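Local coordinates for protein purine nucleoside phosphorylase (PDB 5KO5) that probably catalyses the reversible phosphorolysis of purine nucleosides, such as inosine and guanosine, to the free base and ribose 1-phosphate in Schistosoma mansoni, at residues N117-N123 with D217-T223; S128-I134 with A239-N245. All coordinates share one frame. Where two conformers were deposited one is given. Residues are numbered along the deposited sequence.

Contact 1 of 2, residues N117-N123 with D217-T223. With CYT (6-aminopyrimidin-2(1H)-one), chain B; EDO (1,2-ethanediol), chain C.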
ATOM      1  N   ASN A 117      -9.934  20.348   1.878  1.00 14.49           N
ATOM      2  CA  ASN A 117     -10.504  19.011   1.844  1.00 13.66           C
ATOM      3  C   ASN A 117     -11.421  18.840   3.048  1.00 14.84           C
ATOM      4  O   ASN A 117     -11.412  19.649   3.979  1.00 15.53           O
ATOM      5  CB  ASN A 117      -9.419  17.918   1.784  1.00 14.20           C
ATOM      6  CG  ASN A 117      -8.539  17.871   3.025  1.00 16.60           C
ATOM      7  OD1 ASN A 117      -9.020  17.674   4.142  1.00 15.05           O
ATOM      8  ND2 ASN A 117      -7.235  18.022   2.828  1.00 17.48           N
ATOM      9  N   LEU A 118     -12.235  17.789   3.002  1.00 15.99           N
ATOM     10  CA  LEU A 118     -13.017  17.342   4.148  1.00 15.46           C
ATOM     11  C   LEU A 118     -12.318  16.127   4.741  1.00 16.34           C
ATOM     12  O   LEU A 118     -11.844  15.253   4.005  1.00 16.53           O
ATOM     13  CB  LEU A 118     -14.442  16.960   3.731  1.00 20.97           C
ATOM     14  CG  LEU A 118     -15.556  18.012   3.780  1.00 30.74           C
ATOM     15  CD1 LEU A 118     -15.800  18.512   5.199  1.00 32.70           C
ATOM     16  CD2 LEU A 118     -15.260  19.162   2.863  1.00 30.08           C
ATOM     17  N   ALA A 119     -12.220  16.079   6.067  1.00 15.11           N
ATOM     18  CA  ALA A 119     -11.437  15.022   6.691  1.00 13.47           C
ATOM     19  C   ALA A 119     -12.078  14.569   7.995  1.00 13.12           C
ATOM     20  O   ALA A 119     -12.900  15.272   8.584  1.00 15.66           O
ATOM     21  CB  ALA A 119     -10.004  15.502   6.974  1.00 15.88           C
ATOM     22  N   GLY A 120     -11.694  13.375   8.443  1.00 13.26           N
ATOM     23  CA  GLY A 120     -12.048  12.912   9.770  1.00 15.36           C
ATOM     24  C   GLY A 120     -11.037  13.373  10.811  1.00 13.54           C
ATOM     25  O   GLY A 120      -9.828  13.310  10.586  1.00 15.23           O
ATOM     26  N   GLY A 121     -11.549  13.821  11.952  1.00 16.37           N
ATOM     27  CA  GLY A 121     -10.675  14.197  13.053  1.00 17.57           C
ATOM     28  C   GLY A 121     -10.280  12.984  13.883  1.00 17.28           C
ATOM     29  O   GLY A 121     -11.128  12.161  14.245  1.00 17.10           O
ATOM     30  N   ILE A 122      -8.990  12.874  14.180  1.00 15.37           N
ATOM     31  CA  ILE A 122      -8.449  11.834  15.046  1.00 17.22           C
ATOM     32  C   ILE A 122      -8.051  12.404  16.402  1.00 16.40           C
ATOM     33  O   ILE A 122      -8.409  11.857  17.444  1.00 19.53           O
ATOM     34  CB  ILE A 122      -7.250  11.131  14.372  1.00 15.16           C
ATOM     35  CG1 ILE A 122      -7.647  10.510  13.031  1.00 14.37           C
ATOM     36  CG2 ILE A 122      -6.666  10.077  15.306  1.00 17.04           C
ATOM     37  CD1 ILE A 122      -8.627   9.336  13.150  1.00 14.90           C
ATOM     38  N   ASN A 123      -7.294  13.504  16.395  1.00 18.51           N
ATOM     39  CA  ASN A 123      -6.916  14.196  17.621  1.00 19.45           C
ATOM     40  C   ASN A 123      -8.156  14.567  18.420  1.00 21.19           C
ATOM     41  O   ASN A 123      -9.153  15.041  17.870  1.00 20.95           O
ATOM     42  CB  ASN A 123      -6.156  15.480  17.257  1.00 19.26           C
ATOM     43  CG  ASN A 123      -5.481  16.130  18.463  1.00 23.48           C
ATOM     44  OD1 ASN A 123      -6.136  16.536  19.418  1.00 26.79           O
ATOM     45  ND2 ASN A 123      -4.159  16.233  18.408  1.00 26.84           N
ATOM     46  N   ASP A 217      -3.357  13.452  13.250  1.00 16.59           N
ATOM     47  CA  ASP A 217      -4.407  14.333  13.744  1.00 15.48           C
ATOM     48  C   ASP A 217      -5.688  14.274  12.932  1.00 16.31           C
ATOM     49  O   ASP A 217      -6.767  14.441  13.508  1.00 15.28           O
ATOM     50  CB  ASP A 217      -3.901  15.776  13.796  1.00 17.18           C
ATOM     51  CG  ASP A 217      -2.701  15.920  14.716  1.00 18.74           C
ATOM     52  OD1 ASP A 217      -2.880  15.683  15.928  1.00 23.92           O
ATOM     53  OD2 ASP A 217      -1.589  16.234  14.251  1.00 18.36           O
ATOM     54  N   VAL A 218      -5.597  14.076  11.613  1.00 14.58           N
ATOM     55  CA  VAL A 218      -6.749  14.026  10.718  1.00 14.33           C
ATOM     56  C   VAL A 218      -6.485  12.940   9.681  1.00 13.40           C
ATOM     57  O   VAL A 218      -5.341  12.544   9.454  1.00 14.36           O
ATOM     58  CB  VAL A 218      -7.060  15.377  10.021  1.00 19.60           C
ATOM     59  CG1 VAL A 218      -7.115  16.516  11.027  1.00 18.45           C
ATOM     60  CG2 VAL A 218      -6.038  15.685   8.961  1.00 21.99           C
ATOM     61  N   VAL A 219      -7.558  12.443   9.063  1.00 12.67           N
ATOM     62  CA  VAL A 219      -7.441  11.426   8.017  1.00 11.87           C
ATOM     63  C   VAL A 219      -8.371  11.782   6.863  1.00 13.08           C
ATOM     64  O   VAL A 219      -9.502  12.240   7.074  1.00 13.69           O
ATOM     65  CB  VAL A 219      -7.704  10.001   8.564  1.00 11.26           C
ATOM     66  CG1 VAL A 219      -9.113   9.871   9.147  1.00 15.49           C
ATOM     67  CG2 VAL A 219      -7.473   8.943   7.485  1.00 13.71           C
ATOM     68  N   GLY A 220      -7.894  11.593   5.635  1.00 11.72           N
ATOM     69  CA  GLY A 220      -8.754  11.814   4.489  1.00 12.03           C
ATOM     70  C   GLY A 220      -8.183  11.119   3.277  1.00 13.01           C
ATOM     71  O   GLY A 220      -7.143  10.462   3.350  1.00 12.33           O
ATOM     72  N   MET A 221      -8.865  11.308   2.145  1.00 12.06           N
ATOM     73  CA  MET A 221      -8.639  10.504   0.946  1.00 11.49           C
ATOM     74  C   MET A 221      -8.066  11.310  -0.217  1.00 12.84           C
ATOM     75  O   MET A 221      -8.172  10.888  -1.375  1.00 13.24           O
ATOM     76  CB  MET A 221      -9.924   9.804   0.508  1.00 12.25           C
ATOM     77  CG  MET A 221     -10.609   9.002   1.587  1.00 15.92           C
ATOM     78  SD  MET A 221     -12.175   8.358   0.975  1.00 12.90           S
ATOM     79  CE  MET A 221     -12.883   7.782   2.520  1.00 13.98           C
ATOM     80  N   SER A 222      -7.456  12.453   0.054  1.00 12.57           N
ATOM     81  CA  SER A 222      -7.028  13.306  -1.042  1.00 13.78           C
ATOM     82  C   SER A 222      -5.774  14.049  -0.615  1.00 13.47           C
ATOM     83  O   SER A 222      -5.121  13.682   0.367  1.00 13.12           O
ATOM     84  CB  SER A 222      -8.149  14.289  -1.417  1.00 18.34           C
ATOM     85  OG  SER A 222      -8.321  15.242  -0.389  1.00 17.75           O
ATOM     86  N   THR A 223      -5.450  15.092  -1.380  1.00 13.37           N
ATOM     87  CA  THR A 223      -4.557  16.179  -0.987  1.00 12.32           C
ATOM     88  C   THR A 223      -3.082  15.810  -1.081  1.00 14.08           C
ATOM     89  O   THR A 223      -2.323  16.497  -1.766  1.00 13.56           O
ATOM     90  CB  THR A 223      -4.937  16.717   0.389  1.00 13.09           C
ATOM     91  OG1 THR A 223      -6.274  17.236   0.307  1.00 15.04           O
ATOM     92  CG2 THR A 223      -3.992  17.837   0.813  1.00 13.84           C
TER
HETATM   93  N3  CYT B 301     -13.058  10.725   6.464  1.00 13.97           N
HETATM   94  C4  CYT B 301     -13.990  11.418   7.119  1.00 12.98           C
HETATM   95  N1  CYT B 301     -13.250  12.243   4.646  1.00 18.03           N
HETATM   96  C2  CYT B 301     -12.674  11.103   5.218  1.00 14.17           C
HETATM   97  O2  CYT B 301     -11.844  10.450   4.578  1.00 13.76           O
HETATM   98  N4  CYT B 301     -14.336  10.989   8.338  1.00 16.54           N
HETATM   99  C5  CYT B 301     -14.584  12.590   6.556  1.00 17.36           C
HETATM  100  C6  CYT B 301     -14.190  12.955   5.328  1.00 18.76           C
HETATM  101  C1  EDO C 302     -11.253  15.186   0.383  1.00 24.41           C
HETATM  102  O1  EDO C 302     -11.043  13.840  -0.061  1.00 35.32           O
HETATM  103  C2  EDO C 302     -12.019  15.993  -0.642  1.00 25.01           C
HETATM  104  O2  EDO C 302     -12.821  16.945   0.052  1.00 24.14           O
HETATM  105  O   HOH W   1      -9.483  14.747   2.754  1.00 18.08           O
HETATM  106  O   HOH W   2     -11.582  12.597   2.095  1.00 22.24           O

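Contact 2 of 2, residues S128-I134 with A239-N245. With CYT (6-aminopyrimidin-2(1H)-one), chain B.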
ATOM      1  N   SER A 128     -16.290  18.597  14.957  1.00 22.16           N
ATOM      2  CA  SER A 128     -16.922  18.849  13.670  0.54 19.69           C
ATOM      3  C   SER A 128     -17.012  20.351  13.424  1.00 18.08           C
ATOM      4  O   SER A 128     -17.424  21.113  14.310  1.00 20.52           O
ATOM      5  CB  SER A 128     -18.325  18.242  13.683  0.54 20.91           C
ATOM      6  OG  SER A 128     -18.984  18.421  12.444  0.54 20.31           O
ATOM      7  N   GLY A 129     -16.616  20.779  12.226  1.00 19.16           N
ATOM      8  CA  GLY A 129     -16.611  22.184  11.881  1.00 16.86           C
ATOM      9  C   GLY A 129     -15.304  22.909  12.141  1.00 18.47           C
ATOM     10  O   GLY A 129     -15.193  24.088  11.781  1.00 19.10           O
ATOM     11  N   ASP A 130     -14.318  22.255  12.752  1.00 17.93           N
ATOM     12  CA  ASP A 130     -13.017  22.876  12.951  1.00 19.04           C
ATOM     13  C   ASP A 130     -12.215  22.836  11.654  1.00 16.61           C
ATOM     14  O   ASP A 130     -12.491  22.051  10.746  1.00 18.05           O
ATOM     15  CB  ASP A 130     -12.220  22.141  14.035  1.00 18.46           C
ATOM     16  CG  ASP A 130     -12.730  22.415  15.453  1.00 20.39           C
ATOM     17  OD1 ASP A 130     -13.568  23.322  15.650  1.00 22.55           O
ATOM     18  OD2 ASP A 130     -12.271  21.718  16.386  1.00 23.68           O
ATOM     19  N   PHE A 131     -11.207  23.699  11.576  1.00 18.44           N
ATOM     20  CA  PHE A 131     -10.264  23.718  10.466  1.00 17.18           C
ATOM     21  C   PHE A 131      -8.899  23.281  10.976  1.00 18.63           C
ATOM     22  O   PHE A 131      -8.487  23.665  12.075  1.00 19.69           O
ATOM     23  CB  PHE A 131     -10.121  25.121   9.878  1.00 19.70           C
ATOM     24  CG  PHE A 131     -11.402  25.705   9.370  1.00 21.09           C
ATOM     25  CD1 PHE A 131     -12.008  25.200   8.228  1.00 21.41           C
ATOM     26  CD2 PHE A 131     -11.990  26.778  10.018  1.00 24.08           C
ATOM     27  CE1 PHE A 131     -13.195  25.754   7.753  1.00 21.40           C
ATOM     28  CE2 PHE A 131     -13.169  27.334   9.547  1.00 27.05           C
ATOM     29  CZ  PHE A 131     -13.769  26.819   8.414  1.00 24.73           C
ATOM     30  N   VAL A 132      -8.188  22.495  10.170  1.00 17.04           N
ATOM     31  CA  VAL A 132      -6.823  22.086  10.490  1.00 16.52           C
ATOM     32  C   VAL A 132      -5.884  22.556   9.384  1.00 17.32           C
ATOM     33  O   VAL A 132      -6.023  22.145   8.222  1.00 15.57           O
ATOM     34  CB  VAL A 132      -6.717  20.573  10.716  1.00 17.55           C
ATOM     35  CG1 VAL A 132      -5.270  20.187  10.986  1.00 19.94           C
ATOM     36  CG2 VAL A 132      -7.611  20.161  11.881  1.00 20.23           C
ATOM     37  N   LEU A 133      -4.945  23.432   9.742  1.00 15.89           N
ATOM     38  CA  LEU A 133      -3.841  23.762   8.851  1.00 17.13           C
ATOM     39  C   LEU A 133      -2.902  22.565   8.816  1.00 15.39           C
ATOM     40  O   LEU A 133      -2.357  22.168   9.849  1.00 17.31           O
ATOM     41  CB  LEU A 133      -3.102  25.000   9.360  1.00 17.09           C
ATOM     42  CG  LEU A 133      -3.974  26.222   9.645  1.00 20.05           C
ATOM     43  CD1 LEU A 133      -3.134  27.359  10.209  1.00 18.37           C
ATOM     44  CD2 LEU A 133      -4.719  26.662   8.391  1.00 22.49           C
ATOM     45  N   ILE A 134      -2.725  21.971   7.646  1.00 15.54           N
ATOM     46  CA  ILE A 134      -1.917  20.761   7.557  1.00 14.47           C
ATOM     47  C   ILE A 134      -0.442  21.135   7.570  1.00 15.71           C
ATOM     48  O   ILE A 134       0.008  21.967   6.776  1.00 16.22           O
ATOM     49  CB  ILE A 134      -2.295  19.950   6.313  1.00 12.87           C
ATOM     50  CG1 ILE A 134      -3.746  19.497   6.443  1.00 15.35           C
ATOM     51  CG2 ILE A 134      -1.355  18.732   6.165  1.00 14.85           C
ATOM     52  CD1 ILE A 134      -4.319  18.926   5.169  1.00 20.24           C
ATOM     53  N   ALA A 239      -2.570  23.747   2.700  1.00 15.12           N
ATOM     54  CA  ALA A 239      -3.636  22.756   2.670  1.00 13.47           C
ATOM     55  C   ALA A 239      -4.400  22.840   3.977  1.00 15.46           C
ATOM     56  O   ALA A 239      -3.791  22.822   5.050  1.00 17.26           O
ATOM     57  CB  ALA A 239      -3.062  21.347   2.498  1.00 15.02           C
ATOM     58  N   VAL A 240      -5.730  22.930   3.889  1.00 16.66           N
ATOM     59  CA  VAL A 240      -6.585  23.103   5.058  1.00 16.66           C
ATOM     60  C   VAL A 240      -7.664  22.032   5.031  1.00 16.11           C
ATOM     61  O   VAL A 240      -8.370  21.888   4.029  1.00 17.15           O
ATOM     62  CB  VAL A 240      -7.223  24.505   5.075  1.00 15.92           C
ATOM     63  CG1 VAL A 240      -8.166  24.646   6.270  1.00 21.15           C
ATOM     64  CG2 VAL A 240      -6.133  25.567   5.097  1.00 18.59           C
ATOM     65  N   SER A 241      -7.787  21.281   6.123  1.00 14.99           N
ATOM     66  CA  SER A 241      -8.858  20.303   6.270  1.00 14.86           C
ATOM     67  C   SER A 241     -10.007  20.901   7.067  1.00 15.00           C
ATOM     68  O   SER A 241      -9.793  21.543   8.097  1.00 17.90           O
ATOM     69  CB  SER A 241      -8.381  19.067   7.030  1.00 16.13           C
ATOM     70  OG  SER A 241      -7.522  18.275   6.236  1.00 14.99           O
ATOM     71  N   LEU A 242     -11.227  20.683   6.585  1.00 14.46           N
ATOM     72  CA  LEU A 242     -12.425  20.935   7.372  1.00 17.13           C
ATOM     73  C   LEU A 242     -12.826  19.619   8.027  1.00 16.76           C
ATOM     74  O   LEU A 242     -13.013  18.615   7.338  1.00 14.53           O
ATOM     75  CB  LEU A 242     -13.548  21.451   6.475  1.00 16.31           C
ATOM     76  CG  LEU A 242     -14.937  21.574   7.114  1.00 16.11           C
ATOM     77  CD1 LEU A 242     -14.923  22.521   8.307  1.00 17.75           C
ATOM     78  CD2 LEU A 242     -15.927  22.048   6.073  1.00 21.51           C
ATOM     79  N   ILE A 243     -12.941  19.621   9.352  1.00 15.67           N
ATOM     80  CA  ILE A 243     -13.220  18.401  10.104  1.00 16.61           C
ATOM     81  C   ILE A 243     -14.714  18.103  10.018  1.00 13.63           C
ATOM     82  O   ILE A 243     -15.545  18.866  10.521  1.00 15.52           O
ATOM     83  CB  ILE A 243     -12.754  18.521  11.561  1.00 15.94           C
ATOM     84  CG1 ILE A 243     -11.248  18.845  11.619  1.00 17.50           C
ATOM     85  CG2 ILE A 243     -13.120  17.268  12.337  1.00 18.44           C
ATOM     86  CD1 ILE A 243     -10.369  17.838  10.866  1.00 17.52           C
ATOM     87  N   ALA A 244     -15.064  16.986   9.378  1.00 13.30           N
ATOM     88  CA  ALA A 244     -16.473  16.614   9.255  1.00 14.10           C
ATOM     89  C   ALA A 244     -17.015  15.977  10.531  1.00 16.01           C
ATOM     90  O   ALA A 244     -18.203  16.109  10.832  1.00 17.62           O
ATOM     91  CB  ALA A 244     -16.662  15.653   8.079  1.00 16.67           C
ATOM     92  N   ASN A 245     -16.160  15.298  11.287  1.00 16.07           N
ATOM     93  CA  ASN A 245     -16.574  14.504  12.433  1.00 15.88           C
ATOM     94  C   ASN A 245     -15.301  14.127  13.160  1.00 17.13           C
ATOM     95  O   ASN A 245     -14.214  14.174  12.584  1.00 17.39           O
ATOM     96  CB  ASN A 245     -17.283  13.223  11.974  1.00 14.44           C
ATOM     97  CG  ASN A 245     -16.342  12.271  11.264  1.00 15.19           C
ATOM     98  OD1 ASN A 245     -15.845  12.581  10.178  1.00 16.73           O
ATOM     99  ND2 ASN A 245     -16.062  11.126  11.884  1.00 15.48           N
TER
HETATM  100  N3  CYT B 301     -13.058  10.725   6.464  1.00 13.97           N
HETATM  101  C4  CYT B 301     -13.990  11.418   7.119  1.00 12.98           C
HETATM  102  N1  CYT B 301     -13.250  12.243   4.646  1.00 18.03           N
HETATM  103  C2  CYT B 301     -12.674  11.103   5.218  1.00 14.17           C
HETATM  104  O2  CYT B 301     -11.844  10.450   4.578  1.00 13.76           O
HETATM  105  N4  CYT B 301     -14.336  10.989   8.338  1.00 16.54           N
HETATM  106  C5  CYT B 301     -14.584  12.590   6.556  1.00 17.36           C
HETATM  107  C6  CYT B 301     -14.190  12.955   5.328  1.00 18.76           C
HETATM  108  O   HOH W   3      -0.647  23.771   4.810  1.00 16.67           O

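Contact 1 of 2, residues N117-N123 with D217-T223
Backbone hydrogen bonds join strand 117-121 to the short strand 218-220. The two run antiparallel but splayed, at 130°. Gly-120 and Val-219 form the hydrogen-bonded pair: Gly-120 N to Val-219 O is 2.8 Å and Val-219 N to Gly-120 O is 2.9 Å. Gly-121 and Val-218 follow as a non-hydrogen-bonded pair. Asp-217 O then accepts from both Ile-122 N (2.8 Å) and Asn-123 N (3.1 Å), a classic beta bulge at the end of strand 117-121.

Side-chain hydrogen bonds close both ends. Asn-123 ND2 donates to Asp-217 OD1 at 2.8 Å. At the other end Asn-117 ND2 donates to Thr-223 OG1, also at 2.8 Å, while Asn-117 OD1 is bonded to Ser-241 of the neighbouring strand 236-246.

Apolar contacts are few. Ala-119 CB lies 4.2 Å from Val-218 CB, and Ile-122 CD1 lies 4.1 Å from Val-219 CG1.

The ligand packs on the backbone. Gly-120 N is 3.3 Å from CYT C4, and Gly-220 CA is 3.4 Å from CYT O2. A beta carbon on Gly-120 would clash with CYT N4. Water 2 accepts from Met-221 N at 3.0 Å and lies 3.3 Å from Leu-118 O, across the gap where the strands diverge. This is the cytosine pocket, consistent with the base site of purine nucleoside phosphorylases, built where two strands of the central sheet splay apart.

Contact 2 of 2, residues S128-I134 with A239-N245
The apolar centre has two layers, one on each face of the strand pair. On one face Phe-131, Leu-133, Val-240 and Leu-242 pack together. Phe-131 CE1 is 3.7 Å from Leu-242 CD1, and Leu-133 CD2 is 3.7 Å from Val-240 CG2. Helix 259-283 covers this face: Trp-276 meets the Phe-131 ring and Phe-277 touches Val-240. On the other face Val-132 CG2 lies 3.7 Å from Ile-243 CD1. Ile-134 CD1 lies 3.8 Å from Ala-239 CB.

Between these layers runs the backbone ladder. The strands are antiparallel, with axes at 152° and 4.6 Å apart. Val-132 and Ser-241 form the hydrogen-bonded pair, with Val-132 N to Ser-241 O at 2.8 Å and Ser-241 N to Val-132 O at 2.9 Å. Ile-134 N donates to Ala-239 O at 2.9 Å. The pair belongs to the mixed central sheet of the phosphorylase superfamily fold. Strand 236-246 sits between strands 112-121 and 131-139, parallel to the first and antiparallel to the second.

The bonding continues into the loop before strand 131-134. Ile-243 N donates to Asp-130 O, and Gly-129 N donates to Ile-243 O, both at 2.8 Å. Gly-129 has a positive phi of 92°, where a beta carbon would jam against the preceding carbonyl. Beyond it, Ser-128 OG donates to Ala-244 O at 2.9 Å.

At the polar edge the strand reaches the ligand. Asn-245 OD1 accepts from CYT N4 at 2.9 Å, and Asn-245 ND2 is held by Asp-250 and Ser-247.

Contacts 1 and 2 lie in one sheet, their centres about 7 Å apart. Strands 112-121 and 236-246 are neighbours there, so the two contacts touch directly. Gly-121 N is 2.8 Å from Asn-245 O, and Asn-117 OD1 is 2.6 Å from Ser-241 OG; both are probable hydrogen bonds. Val-218 CG1 packs 3.5 Å from Ile-243 CD1, bringing strand 218-220 against contact 2. The segments alternate along the chain. Both contacts reach the cytosine: contact 1 mainly by packing around its ring, contact 2 by a hydrogen bond to its amino group. Glu-203, from neither contact, adds another hydrogen bond to the ligand.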